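PDB 7L9R: deoxyhypusine synthase, putative from Entamoeba histolytica, which probably catalyses the NAD-dependent transfer of the aminobutyl group of spermidine to a lysine of the eIF5A precursor, the first step of hypusine formation. Local coordinates for residues B[108-113]-B[204-209]. Sequence-based numbering, arbitrary orientation.
Sequences YLVEHK and TSVITW
The carbonyl oxygen of Val110 takes two donors, the backbone N of Lys113 at 3.1 Å from Val110 O and the side-chain amide of Asn213, while the valine's own side chain turns to the facing helix. There, in one of its two conformers, Val110 CG2 rests 3.6 Å from Trp209 CB and, less closely, 4.3 Å from Val206 CG1. Next along, Glu111 covers one face of the indole, Glu111 CB lying 3.7 Å from Trp209 CD2. With CG anti to the backbone N (chi1 167°) and the chain extended beyond it, the acid runs alongside the tryptophan; Glu111 CG sits 3.6 Å from the centroid of the six-membered ring, almost on its normal, a CH-pi contact. The carboxylate follows, stacked within 13° of parallel to the ring. Arg107 holds Glu111 OE1 in a salt bridge, which probably offsets the like charge of Asp32 of a second subunit close to OE2, and Trp209 NE1 hydrogen-bonds to Thr203 O, which helps to set the indole's rotation. Lys113, with positive phi, closes helix 102-111 in a Schellman motif. The contact joins neighbouring helices leading into adjacent parallel strands 117-120 and 216-218 of the Rossmann-like sheet, strand order 3-2-1-4-5-6.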
# COMPACT_ATOMS: atom_id res chain seq x y z
N TYR B 108 -0.42 22.16 22.60
CA TYR B 108 0.76 22.98 22.85
C TYR B 108 1.02 23.94 21.70
O TYR B 108 1.27 25.13 21.92
CB TYR B 108 1.97 22.06 23.10
CG TYR B 108 3.31 22.76 23.12
CD1 TYR B 108 3.81 23.34 24.28
CD2 TYR B 108 4.08 22.83 21.96
CE1 TYR B 108 5.04 23.98 24.30
CE2 TYR B 108 5.31 23.46 21.96
CZ TYR B 108 5.78 24.03 23.13
OH TYR B 108 7.01 24.66 23.11
N LEU B 109 0.98 23.44 20.45
CA LEU B 109 1.25 24.31 19.31
C LEU B 109 0.26 25.47 19.23
O LEU B 109 0.65 26.61 18.92
CB LEU B 109 1.22 23.51 18.01
CG LEU B 109 2.30 22.43 17.91
CD1 LEU B 109 2.17 21.68 16.59
CD2 LEU B 109 3.66 23.08 18.03
N VAL B 110 -1.02 25.21 19.50
CA VAL B 110 -2.00 26.29 19.43
C VAL B 110 -1.93 27.17 20.68
O VAL B 110 -2.09 28.39 20.58
CB VAL B 110 -3.42 25.73 19.20
CG1 VAL B 110 -3.45 24.84 17.97
CG2 VAL B 110 -3.95 24.99 20.42
N GLU B 111 -1.66 26.58 21.85
CA GLU B 111 -1.51 27.37 23.07
C GLU B 111 -0.44 28.44 22.90
O GLU B 111 -0.60 29.56 23.39
CB GLU B 111 -1.17 26.44 24.24
CG GLU B 111 -0.69 27.15 25.52
CD GLU B 111 -0.27 26.15 26.61
OE1 GLU B 111 -0.50 24.94 26.45
OE2 GLU B 111 0.31 26.58 27.64
N HIS B 112 0.62 28.13 22.16
CA HIS B 112 1.75 29.04 22.03
C HIS B 112 1.77 29.76 20.69
O HIS B 112 2.80 30.34 20.33
CB HIS B 112 3.05 28.28 22.26
CG HIS B 112 3.21 27.82 23.68
ND1 HIS B 112 3.58 28.67 24.70
CD2 HIS B 112 3.01 26.61 24.25
CE1 HIS B 112 3.61 27.99 25.84
NE2 HIS B 112 3.27 26.74 25.59
N LYS B 113 0.65 29.76 19.96
CA LYS B 113 0.50 30.51 18.72
C LYS B 113 1.56 30.13 17.69
O LYS B 113 2.00 30.97 16.90
CB LYS B 113 0.51 32.02 18.98
CG LYS B 113 -0.56 32.47 19.95
CD LYS B 113 -0.57 33.99 20.09
CE LYS B 113 -1.64 34.44 21.08
NZ LYS B 113 -1.74 35.92 21.18
N THR B 204 -6.88 21.86 28.64
CA THR B 204 -6.21 20.70 28.07
C THR B 204 -6.62 20.44 26.62
O THR B 204 -6.00 19.60 25.96
CB THR B 204 -6.46 19.43 28.89
OG1 THR B 204 -7.79 18.96 28.66
CG2 THR B 204 -6.24 19.68 30.39
N SER B 205 -7.63 21.14 26.12
CA SER B 205 -8.18 20.86 24.80
C SER B 205 -7.60 21.80 23.75
O SER B 205 -7.23 22.95 24.03
CB SER B 205 -9.70 20.98 24.81
OG SER B 205 -10.10 22.32 24.62
N VAL B 206 -7.51 21.28 22.52
CA VAL B 206 -7.07 22.09 21.39
C VAL B 206 -8.05 23.23 21.13
O VAL B 206 -7.65 24.39 20.96
CB VAL B 206 -6.89 21.20 20.14
CG1 VAL B 206 -6.65 22.04 18.90
CG2 VAL B 206 -5.75 20.19 20.36
N ILE B 207 -9.36 22.93 21.13
CA ILE B 207 -10.31 23.94 20.65
C ILE B 207 -10.44 25.10 21.63
O ILE B 207 -10.65 26.25 21.21
CB ILE B 207 -11.69 23.32 20.35
CG1 ILE B 207 -12.34 22.76 21.63
CG2 ILE B 207 -11.58 22.24 19.28
CD1 ILE B 207 -13.76 22.30 21.41
N THR B 208 -10.29 24.87 22.93
CA THR B 208 -10.35 26.00 23.86
C THR B 208 -9.21 26.97 23.60
O THR B 208 -9.41 28.19 23.58
CB THR B 208 -10.33 25.52 25.31
OG1 THR B 208 -11.54 24.80 25.60
CG2 THR B 208 -10.20 26.71 26.26
N TRP B 209 -8.00 26.45 23.39
CA TRP B 209 -6.86 27.31 23.12
C TRP B 209 -6.92 27.93 21.73
O TRP B 209 -6.38 29.02 21.52
CB TRP B 209 -5.55 26.54 23.31
CG TRP B 209 -5.11 26.46 24.74
CD1 TRP B 209 -5.19 25.37 25.57
CD2 TRP B 209 -4.52 27.51 25.52
NE1 TRP B 209 -4.69 25.68 26.80
CE2 TRP B 209 -4.28 26.98 26.81
CE3 TRP B 209 -4.19 28.84 25.26
CZ2 TRP B 209 -3.70 27.74 27.83
CZ3 TRP B 209 -3.61 29.60 26.28
CH2 TRP B 209 -3.37 29.04 27.55